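PDB 3HR6: putative surface-anchored fimbrial subunit from Corynebacterium diphtheriae, which probably forms the shaft of pili on the bacterial surface, as a major pilin built of tandem Ig-like modules stabilised by isopeptide and disulfide bonds. Local coordinates for residues V148-P154 with N166-A172; P159-V163 with G366-T371; K204-G210 with Q250-F256. One frame throughout, in Å; residues are numbered along the deposited sequence.

Contact 1 of 3, residues V148-P154 with N166-A172; sequences VKTAVDP and NVKYRVA. With CA (calcium ion), chain B.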
loop_
_atom_site.group_PDB
_atom_site.type_symbol
_atom_site.label_atom_id
_atom_site.label_comp_id
_atom_site.label_asym_id
_atom_site.label_seq_id
_atom_site.Cartn_x
_atom_site.Cartn_y
_atom_site.Cartn_z
ATOM N N VAL A 148 -8.529 -1.011 1.148
ATOM C CA VAL A 148 -8.486 -2.130 2.086
ATOM C C VAL A 148 -7.705 -3.247 1.390
ATOM O O VAL A 148 -8.154 -3.774 0.395
ATOM C CB VAL A 148 -9.899 -2.611 2.425
ATOM C CG1 VAL A 148 -9.843 -3.859 3.318
ATOM C CG2 VAL A 148 -10.702 -1.479 3.071
ATOM N N LYS A 149 -6.535 -3.516 1.939
ATOM C CA LYS A 149 -5.679 -4.587 1.493
ATOM C C LYS A 149 -5.822 -5.793 2.398
ATOM O O LYS A 149 -5.699 -5.694 3.616
ATOM C CB LYS A 149 -4.226 -4.131 1.402
ATOM C CG LYS A 149 -3.314 -5.206 0.845
ATOM C CD LYS A 149 -1.922 -4.760 0.625
ATOM C CE LYS A 149 -1.040 -5.936 0.175
ATOM N NZ LYS A 149 0.223 -5.538 -0.487
ATOM N N THR A 150 -6.022 -6.948 1.801
ATOM C CA THR A 150 -6.018 -8.225 2.482
ATOM C C THR A 150 -5.121 -9.234 1.785
ATOM O O THR A 150 -4.746 -9.063 0.624
ATOM C CB THR A 150 -7.422 -8.767 2.584
ATOM O OG1 THR A 150 -8.027 -8.885 1.267
ATOM C CG2 THR A 150 -8.265 -7.906 3.548
ATOM N N ALA A 151 -4.822 -10.302 2.500
ATOM C CA ALA A 151 -4.065 -11.449 1.980
ATOM C C ALA A 151 -4.968 -12.663 2.009
ATOM O O ALA A 151 -5.823 -12.800 2.877
ATOM C CB ALA A 151 -2.820 -11.716 2.800
ATOM N N VAL A 152 -4.807 -13.506 0.991
ATOM C CA VAL A 152 -5.597 -14.697 0.787
ATOM C C VAL A 152 -4.604 -15.835 0.484
ATOM O O VAL A 152 -3.599 -15.611 -0.154
ATOM C CB VAL A 152 -6.542 -14.487 -0.407
ATOM C CG1 VAL A 152 -7.213 -15.760 -0.808
ATOM C CG2 VAL A 152 -7.569 -13.380 -0.024
ATOM N N ASP A 153 -4.870 -17.035 0.994
ATOM C CA ASP A 153 -4.096 -18.210 0.595
ATOM C C ASP A 153 -4.708 -18.708 -0.730
ATOM O O ASP A 153 -5.878 -19.170 -0.787
ATOM C CB ASP A 153 -4.189 -19.312 1.645
ATOM C CG ASP A 153 -3.362 -20.519 1.284
ATOM O OD1 ASP A 153 -2.630 -20.452 0.264
ATOM O OD2 ASP A 153 -3.424 -21.519 2.043
ATOM N N PRO A 154 -3.942 -18.624 -1.828
ATOM C CA PRO A 154 -4.523 -18.999 -3.134
ATOM C C PRO A 154 -4.577 -20.492 -3.398
ATOM O O PRO A 154 -5.176 -20.926 -4.411
ATOM C CB PRO A 154 -3.559 -18.347 -4.137
ATOM C CG PRO A 154 -2.312 -18.272 -3.445
ATOM C CD PRO A 154 -2.618 -18.045 -1.993
ATOM N N ASN A 166 2.772 -19.510 -2.963
ATOM C CA ASN A 166 2.330 -18.195 -3.337
ATOM C C ASN A 166 1.358 -17.577 -2.341
ATOM O O ASN A 166 0.540 -18.247 -1.731
ATOM C CB ASN A 166 1.656 -18.238 -4.690
ATOM C CG ASN A 166 2.553 -18.774 -5.770
ATOM O OD1 ASN A 166 3.676 -18.316 -5.960
ATOM N ND2 ASN A 166 2.073 -19.794 -6.476
ATOM N N VAL A 167 1.498 -16.264 -2.202
ATOM C CA VAL A 167 0.547 -15.425 -1.500
ATOM C C VAL A 167 -0.325 -14.770 -2.540
ATOM O O VAL A 167 0.090 -14.572 -3.686
ATOM C CB VAL A 167 1.257 -14.378 -0.604
ATOM C CG1 VAL A 167 2.211 -13.394 -1.425
ATOM C CG2 VAL A 167 0.235 -13.588 0.292
ATOM N N LYS A 168 -1.519 -14.398 -2.127
ATOM C CA LYS A 168 -2.414 -13.586 -2.942
ATOM C C LYS A 168 -2.810 -12.364 -2.133
ATOM O O LYS A 168 -3.061 -12.455 -0.941
ATOM C CB LYS A 168 -3.645 -14.388 -3.315
ATOM C CG LYS A 168 -4.683 -13.642 -4.151
ATOM C CD LYS A 168 -5.656 -14.638 -4.743
ATOM C CE LYS A 168 -6.835 -14.011 -5.325
ATOM N NZ LYS A 168 -7.779 -15.050 -5.838
ATOM N N TYR A 169 -2.799 -11.209 -2.777
ATOM C CA TYR A 169 -3.274 -9.977 -2.179
ATOM C C TYR A 169 -4.449 -9.427 -2.935
ATOM O O TYR A 169 -4.577 -9.611 -4.128
ATOM C CB TYR A 169 -2.190 -8.940 -2.137
ATOM C CG TYR A 169 -1.066 -9.243 -1.219
ATOM C CD1 TYR A 169 -1.277 -9.396 0.142
ATOM C CD2 TYR A 169 0.207 -9.396 -1.696
ATOM C CE1 TYR A 169 -0.185 -9.687 1.008
ATOM C CE2 TYR A 169 1.267 -9.653 -0.874
ATOM C CZ TYR A 169 1.054 -9.818 0.477
ATOM O OH TYR A 169 2.181 -10.108 1.211
ATOM N N ARG A 170 -5.307 -8.747 -2.208
ATOM C CA ARG A 170 -6.515 -8.121 -2.725
ATOM C C ARG A 170 -6.533 -6.703 -2.175
ATOM O O ARG A 170 -6.421 -6.488 -0.962
ATOM C CB ARG A 170 -7.745 -8.869 -2.263
ATOM C CG ARG A 170 -9.025 -8.273 -2.711
ATOM C CD ARG A 170 -10.162 -8.969 -2.045
ATOM N NE ARG A 170 -11.440 -8.634 -2.640
ATOM C CZ ARG A 170 -12.223 -7.629 -2.275
ATOM N NH1 ARG A 170 -11.876 -6.813 -1.282
ATOM N NH2 ARG A 170 -13.397 -7.445 -2.913
ATOM N N VAL A 171 -6.632 -5.744 -3.083
ATOM C CA VAL A 171 -6.660 -4.332 -2.764
ATOM C C VAL A 171 -7.953 -3.727 -3.286
ATOM O O VAL A 171 -8.195 -3.660 -4.526
ATOM C CB VAL A 171 -5.469 -3.549 -3.382
ATOM C CG1 VAL A 171 -5.587 -2.010 -3.032
ATOM C CG2 VAL A 171 -4.147 -4.110 -2.909
ATOM N N ALA A 172 -8.818 -3.319 -2.374
ATOM C CA ALA A 172 -10.127 -2.769 -2.712
ATOM C C ALA A 172 -10.135 -1.243 -2.491
ATOM O O ALA A 172 -9.969 -0.815 -1.353
ATOM C CB ALA A 172 -11.171 -3.394 -1.894
HETATM CA CA CA B . -1.321 -22.470 0.722
HETATM O O HOH W 1 -9.326 -6.513 0.356
HETATM O O HOH W 2 -0.340 -21.200 -1.367
HETATM O O HOH W 3 -0.861 -24.672 -0.603
#

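Contact 2 of 3, residues P159-V163 with G366-T371; sequences PGFSV and GIHLGT. With CA (calcium ion), chain B.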
loop_
_atom_site.group_PDB
_atom_site.type_symbol
_atom_site.label_atom_id
_atom_site.label_comp_id
_atom_site.label_asym_id
_atom_site.label_seq_id
_atom_site.Cartn_x
_atom_site.Cartn_y
_atom_site.Cartn_z
ATOM N N PRO A 159 -1.838 -25.156 4.383
ATOM C CA PRO A 159 -2.305 -23.886 4.943
ATOM C C PRO A 159 -1.299 -22.761 4.813
ATOM O O PRO A 159 -0.107 -22.950 5.007
ATOM C CB PRO A 159 -2.505 -24.225 6.416
ATOM C CG PRO A 159 -2.842 -25.665 6.373
ATOM C CD PRO A 159 -2.065 -26.287 5.284
ATOM N N GLY A 160 -1.812 -21.560 4.559
ATOM C CA GLY A 160 -0.967 -20.403 4.505
ATOM C C GLY A 160 -0.130 -20.297 3.273
ATOM O O GLY A 160 -0.338 -21.040 2.254
ATOM N N PHE A 161 0.877 -19.419 3.371
ATOM C CA PHE A 161 1.810 -19.175 2.275
ATOM C C PHE A 161 3.208 -19.112 2.844
ATOM O O PHE A 161 3.909 -18.107 2.800
ATOM C CB PHE A 161 1.463 -17.932 1.432
ATOM C CG PHE A 161 0.782 -16.821 2.190
ATOM C CD1 PHE A 161 1.520 -15.829 2.831
ATOM C CD2 PHE A 161 -0.607 -16.738 2.219
ATOM C CE1 PHE A 161 0.883 -14.811 3.501
ATOM C CE2 PHE A 161 -1.216 -15.701 2.880
ATOM C CZ PHE A 161 -0.467 -14.767 3.558
ATOM N N SER A 162 3.635 -20.258 3.368
ATOM C CA SER A 162 5.011 -20.407 3.811
ATOM C C SER A 162 5.958 -20.242 2.590
ATOM O O SER A 162 5.545 -20.339 1.403
ATOM C CB SER A 162 5.177 -21.791 4.417
ATOM O OG SER A 162 4.621 -21.898 5.707
ATOM N N VAL A 163 7.214 -19.988 2.852
ATOM C CA VAL A 163 8.210 -19.879 1.803
ATOM C C VAL A 163 8.093 -21.104 0.890
ATOM O O VAL A 163 8.043 -22.242 1.347
ATOM C CB VAL A 163 9.668 -19.769 2.416
ATOM C CG1 VAL A 163 10.739 -19.894 1.310
ATOM C CG2 VAL A 163 9.777 -18.441 3.185
ATOM N N GLY A 366 10.838 -20.088 7.453
ATOM C CA GLY A 366 9.803 -19.625 6.561
ATOM C C GLY A 366 8.417 -20.187 6.693
ATOM O O GLY A 366 7.624 -20.261 5.713
ATOM N N ILE A 367 8.078 -20.535 7.924
ATOM C CA ILE A 367 6.799 -21.022 8.290
ATOM C C ILE A 367 5.862 -19.820 8.435
ATOM O O ILE A 367 6.025 -19.016 9.360
ATOM C CB ILE A 367 6.817 -21.814 9.617
ATOM C CG1 ILE A 367 7.803 -23.005 9.555
ATOM C CG2 ILE A 367 5.442 -22.302 9.899
ATOM C CD1 ILE A 367 8.234 -23.559 10.925
ATOM N N HIS A 368 4.874 -19.724 7.551
ATOM C CA HIS A 368 3.871 -18.659 7.655
ATOM C C HIS A 368 2.863 -19.072 8.703
ATOM O O HIS A 368 2.168 -20.082 8.580
ATOM C CB HIS A 368 3.199 -18.421 6.303
ATOM C CG HIS A 368 1.986 -17.549 6.390
ATOM N ND1 HIS A 368 0.791 -17.818 5.727
ATOM C CD2 HIS A 368 1.771 -16.403 7.084
ATOM C CE1 HIS A 368 -0.076 -16.864 5.986
ATOM N NE2 HIS A 368 0.475 -16.016 6.847
ATOM N N LEU A 369 2.760 -18.296 9.769
ATOM C CA LEU A 369 1.906 -18.624 10.885
ATOM C C LEU A 369 0.501 -18.051 10.809
ATOM O O LEU A 369 -0.453 -18.675 11.217
ATOM C CB LEU A 369 2.582 -18.124 12.154
ATOM C CG LEU A 369 3.905 -18.768 12.458
ATOM C CD1 LEU A 369 4.528 -18.024 13.616
ATOM C CD2 LEU A 369 3.728 -20.226 12.860
ATOM N N GLY A 370 0.397 -16.847 10.249
ATOM C CA GLY A 370 -0.878 -16.156 10.191
ATOM C C GLY A 370 -0.707 -14.735 9.718
ATOM O O GLY A 370 0.416 -14.326 9.426
ATOM N N THR A 371 -1.817 -13.995 9.682
ATOM C CA THR A 371 -1.852 -12.671 9.066
ATOM C C THR A 371 -2.726 -11.710 9.868
ATOM O O THR A 371 -3.813 -12.043 10.343
ATOM C CB THR A 371 -2.362 -12.747 7.630
ATOM O OG1 THR A 371 -1.505 -13.616 6.908
ATOM C CG2 THR A 371 -2.326 -11.361 6.989
HETATM CA CA CA B . -1.321 -22.470 0.722
HETATM O O HOH W 4 2.011 -21.651 6.281
HETATM O O HOH W 2 -0.340 -21.200 -1.367
HETATM O O HOH W 3 -0.861 -24.672 -0.603
#

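Contact 3 of 3, residues K204-G210 with Q250-F256; sequences KITVTLG and QELVVEF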
loop_
_atom_site.group_PDB
_atom_site.type_symbol
_atom_site.label_atom_id
_atom_site.label_comp_id
_atom_site.label_asym_id
_atom_site.label_seq_id
_atom_site.Cartn_x
_atom_site.Cartn_y
_atom_site.Cartn_z
ATOM N N LYS A 204 -2.273 -13.928 -13.302
ATOM C CA LYS A 204 -3.081 -13.885 -12.087
ATOM C C LYS A 204 -3.335 -12.497 -11.548
ATOM O O LYS A 204 -3.838 -12.370 -10.463
ATOM C CB LYS A 204 -2.484 -14.823 -11.040
ATOM C CG LYS A 204 -2.522 -16.265 -11.525
ATOM C CD LYS A 204 -2.026 -17.201 -10.469
ATOM C CE LYS A 204 -2.345 -18.665 -10.772
ATOM N NZ LYS A 204 -1.277 -19.288 -11.554
ATOM N N ILE A 205 -3.015 -11.453 -12.312
ATOM C CA ILE A 205 -3.345 -10.082 -11.929
ATOM C C ILE A 205 -4.696 -9.766 -12.514
ATOM O O ILE A 205 -4.881 -9.854 -13.706
ATOM C CB ILE A 205 -2.325 -9.053 -12.438
ATOM C CG1 ILE A 205 -0.906 -9.439 -11.969
ATOM C CG2 ILE A 205 -2.689 -7.677 -11.941
ATOM C CD1 ILE A 205 0.182 -8.662 -12.699
ATOM N N THR A 206 -5.635 -9.403 -11.637
ATOM C CA THR A 206 -6.970 -9.096 -12.085
ATOM C C THR A 206 -7.409 -7.735 -11.570
ATOM O O THR A 206 -7.003 -7.279 -10.490
ATOM C CB THR A 206 -7.989 -10.165 -11.626
ATOM O OG1 THR A 206 -8.065 -10.148 -10.194
ATOM C CG2 THR A 206 -7.562 -11.586 -12.165
ATOM N N VAL A 207 -8.260 -7.120 -12.372
ATOM C CA VAL A 207 -8.751 -5.801 -12.085
ATOM C C VAL A 207 -10.231 -5.806 -12.417
ATOM O O VAL A 207 -10.658 -6.156 -13.559
ATOM C CB VAL A 207 -8.036 -4.705 -12.887
ATOM C CG1 VAL A 207 -8.547 -3.321 -12.489
ATOM C CG2 VAL A 207 -6.517 -4.766 -12.760
ATOM N N THR A 208 -11.020 -5.403 -11.421
ATOM C CA THR A 208 -12.453 -5.262 -11.602
ATOM C C THR A 208 -12.922 -3.902 -11.068
ATOM O O THR A 208 -12.343 -3.357 -10.135
ATOM C CB THR A 208 -13.227 -6.363 -10.871
ATOM O OG1 THR A 208 -13.072 -6.218 -9.460
ATOM C CG2 THR A 208 -12.708 -7.757 -11.260
ATOM N N LEU A 209 -13.944 -3.352 -11.692
ATOM C CA LEU A 209 -14.608 -2.129 -11.238
ATOM C C LEU A 209 -16.081 -2.448 -11.042
ATOM O O LEU A 209 -16.751 -2.821 -11.976
ATOM C CB LEU A 209 -14.455 -1.023 -12.274
ATOM C CG LEU A 209 -15.048 0.358 -11.966
ATOM C CD1 LEU A 209 -14.475 0.908 -10.646
ATOM C CD2 LEU A 209 -14.832 1.317 -13.101
ATOM N N GLY A 210 -16.582 -2.323 -9.817
ATOM C CA GLY A 210 -18.006 -2.611 -9.584
ATOM C C GLY A 210 -18.294 -4.083 -9.849
ATOM O O GLY A 210 -19.412 -4.435 -10.269
ATOM N N GLN A 250 -18.304 2.777 -6.021
ATOM C CA GLN A 250 -17.946 1.402 -6.407
ATOM C C GLN A 250 -16.508 1.119 -6.020
ATOM O O GLN A 250 -15.743 2.035 -5.715
ATOM C CB GLN A 250 -18.165 1.204 -7.924
ATOM C CG GLN A 250 -19.601 1.387 -8.325
ATOM C CD GLN A 250 -19.797 1.205 -9.811
ATOM O OE1 GLN A 250 -18.925 0.669 -10.486
ATOM N NE2 GLN A 250 -20.925 1.647 -10.325
ATOM N N GLU A 251 -16.119 -0.159 -6.014
ATOM C CA GLU A 251 -14.749 -0.534 -5.691
ATOM C C GLU A 251 -14.032 -0.969 -6.941
ATOM O O GLU A 251 -14.595 -1.675 -7.777
ATOM C CB GLU A 251 -14.671 -1.631 -4.655
ATOM C CG GLU A 251 -15.194 -1.144 -3.335
ATOM C CD GLU A 251 -15.139 -2.162 -2.242
ATOM O OE1 GLU A 251 -14.807 -3.356 -2.473
ATOM O OE2 GLU A 251 -15.469 -1.721 -1.129
ATOM N N LEU A 252 -12.821 -0.468 -7.069
ATOM C CA LEU A 252 -11.844 -0.976 -7.978
ATOM C C LEU A 252 -11.050 -2.013 -7.212
ATOM O O LEU A 252 -10.391 -1.645 -6.243
ATOM C CB LEU A 252 -10.944 0.185 -8.424
ATOM C CG LEU A 252 -9.836 -0.204 -9.389
ATOM C CD1 LEU A 252 -10.413 -0.532 -10.729
ATOM C CD2 LEU A 252 -8.762 0.944 -9.498
ATOM N N VAL A 253 -11.046 -3.275 -7.636
ATOM C CA VAL A 253 -10.386 -4.340 -6.901
ATOM C C VAL A 253 -9.274 -4.909 -7.753
ATOM O O VAL A 253 -9.533 -5.256 -8.881
ATOM C CB VAL A 253 -11.363 -5.461 -6.505
ATOM C CG1 VAL A 253 -10.594 -6.588 -5.764
ATOM C CG2 VAL A 253 -12.521 -4.865 -5.631
ATOM N N VAL A 254 -8.055 -4.853 -7.241
ATOM C CA VAL A 254 -6.874 -5.418 -7.844
ATOM C C VAL A 254 -6.529 -6.635 -7.020
ATOM O O VAL A 254 -6.398 -6.548 -5.772
ATOM C CB VAL A 254 -5.712 -4.415 -7.828
ATOM C CG1 VAL A 254 -4.392 -5.041 -8.364
ATOM C CG2 VAL A 254 -6.127 -3.168 -8.614
ATOM N N GLU A 255 -6.387 -7.778 -7.689
ATOM C CA GLU A 255 -5.861 -8.968 -7.048
ATOM C C GLU A 255 -4.662 -9.481 -7.767
ATOM O O GLU A 255 -4.567 -9.361 -8.966
ATOM C CB GLU A 255 -6.897 -10.075 -6.976
ATOM C CG GLU A 255 -8.014 -9.730 -6.034
ATOM C CD GLU A 255 -8.956 -10.915 -5.822
ATOM O OE1 GLU A 255 -9.138 -11.738 -6.750
ATOM O OE2 GLU A 255 -9.487 -11.028 -4.702
ATOM N N PHE A 256 -3.711 -10.022 -7.013
ATOM C CA PHE A 256 -2.562 -10.664 -7.618
ATOM C C PHE A 256 -1.947 -11.701 -6.694
ATOM O O PHE A 256 -2.143 -11.664 -5.477
ATOM C CB PHE A 256 -1.529 -9.598 -8.026
ATOM C CG PHE A 256 -0.909 -8.851 -6.883
ATOM C CD1 PHE A 256 0.311 -9.216 -6.353
ATOM C CD2 PHE A 256 -1.561 -7.727 -6.339
ATOM C CE1 PHE A 256 0.864 -8.482 -5.286
ATOM C CE2 PHE A 256 -1.015 -7.011 -5.264
ATOM C CZ PHE A 256 0.206 -7.375 -4.770
HETATM O O HOH W 5 -9.734 -8.227 -9.149
HETATM O O HOH W 6 -8.150 -12.639 -9.047
HETATM O O HOH W 7 -14.739 -4.491 -8.269
#

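Contact 1 of 3, residues V148-P154 with N166-A172
Strands 148-152 and 166-172 run antiparallel, their axes 4.6 Å apart at closest and 155° between directions. Six backbone hydrogen bonds join the pairs Val-148/Ala-172, Thr-150/Arg-170 and Val-152/Lys-168. Thr-150 N to Arg-170 O is 2.8 Å; Lys-168 N to Val-152 O, at the end of the ladder, stretches to 3.1 Å. In between, Lys-149 faces Val-171 and Ala-151 faces Tyr-169. Lys-149 extends all-trans over the Tyr-169 ring, its CE 3.8 Å and its NZ 4.0 Å from the ring centroid. That nitrogen is covalently joined to CG of Asn-271 on strand 268-276 and hydrogen-bonded to Asp-191, so an amide rather than a free ammonium lies on the aromatic face. Ala-151 CB packs 3.8 Å from Tyr-169 CE1. On the opposite face, one water links Val-148 O, Thr-150 OG1 and Arg-170 NH1. Beyond the ladder, Pro-154 CD rests 3.2 Å from Asn-166 O, and Asp-153 binds calcium through OD1 (2.5 Å) and OD2 (2.7 Å); a calcium-bound water donates to Asn-166 O. The hairpin thus combines an intramolecular Lys-Asn isopeptide bond, of the kind that stabilises this pilin's Ig-like modules, with a calcium-binding loop at its tip.

Contact 2 of 3, residues P159-V163 with G366-T371
The calcium-binding loop between strands 148-152 and 166-174 docks here on strand 361-375 of the C-terminal Ig-like module, in a buried junction between modules. Gly-160 O binds the calcium at 2.3 Å; Asp-153, Asp-155, Gln-158, Glu-165 and two waters complete the site. At the next residue the loop turns its backbone to the strand: Phe-161 N donates to His-368 ND1 (2.8 Å), which makes ND1 the unprotonated acceptor of the imidazole. The two rings also stack face to face, with centroids 3.8 Å apart and planes at 18°, while Phe-306 meets the same histidine from strand 302-315. His-368 NE2 and Thr-371 OG1 are hydrogen-bonded at 3.1 Å, and Thr-371 OG1 is also hydrogen-bonded to Ser-304 OG. Ser-162 OG accepts from His-368 N (2.9 Å), and Val-163 N donates to Gly-366 O (2.9 Å), so a single backbone-to-backbone bond and two that use side chains hold the loop to the strand. A water lies 2.7 Å from Ser-162 OG and 2.8 Å from both Pro-159 O and His-368 O. Gly-160 and Gly-366 sit where the packing is too tight for a side chain: a CB on Gly-160 would fall 2.7 Å from His-368 ND1, and one on Gly-366 only 2.5 Å from Val-163 CG2.

Contact 3 of 3, residues K204-G210 with Q250-F256
Five backbone hydrogen bonds tie strand 206-209 and the residue after it to strand 251-256, nearly antiparallel at 170° with axes 4.7 Å apart. Thr-206 and Glu-255 exchange N-to-O bonds of 2.9 Å each way. Thr-208 N reaches Val-253 O at 2.9 Å, and Val-253 N returns to Thr-208 O at 2.8 Å. Gly-210 N closes the series on Glu-251 O at 2.9 Å. The alternate residues of 250-256 face the other way: Gln-250, Leu-252, Val-254 and Phe-256 are hydrogen-bonded through their backbones to Ile-175, Thr-173, Val-171 and Tyr-169, so this strand is paired along both edges. Waters serve the threonine face. One sits 2.8 Å from Thr-206 OG1 and donates to Val-253 O (3.0 Å). Another sits 2.7 Å from Thr-206 OG1 and donates to Glu-255 OE1 (2.7 Å). A third lies 2.7 Å from Thr-208 OG1 and donates to Glu-251 O (2.9 Å), a carbonyl that already accepts from Gly-210. Glu-251 forms a salt bridge with Lys-174, Lys-204 one with Asp-201, and Gln-250 OE1 is hydrogen-bonded to His-247 ND1; Glu-255 also makes long, weak ion pairs with Lys-168 and Arg-170. The reverse face is apolar. Val-207 CG1 meets Leu-252 CD1 at 3.8 Å, Ile-205 CG1 meets Phe-256 CB at 4.0 Å, and this layer packs on Val-234 and Leu-232 of strand 229-236. One hydrated face and one face buried against a second sheet are typical of the β-sandwich of an Ig-like module.

Overall arrangement
Contacts 1 and 3 belong to one sheet of the middle module: strands 166-174 and 251-259 are neighbours in it, joined at Tyr-169/Phe-256 and Val-171/Val-254. Both are partly buried antiparallel ladders with one watered face and one face turned to the interior; contact 1 alone adds the covalent Lys-149 link. Contact 2 differs in place and chemistry. Fully buried, it joins modules rather than strands of one sheet, relying on ring stacking, mainly side chain-to-backbone hydrogen bonds, and close packing at glycines. Contacts 1 and 2 share the calcium and two of its waters, and Val-167 packs on Phe-161. Contacts 2 and 3 stay about 9 Å apart at their nearest atoms.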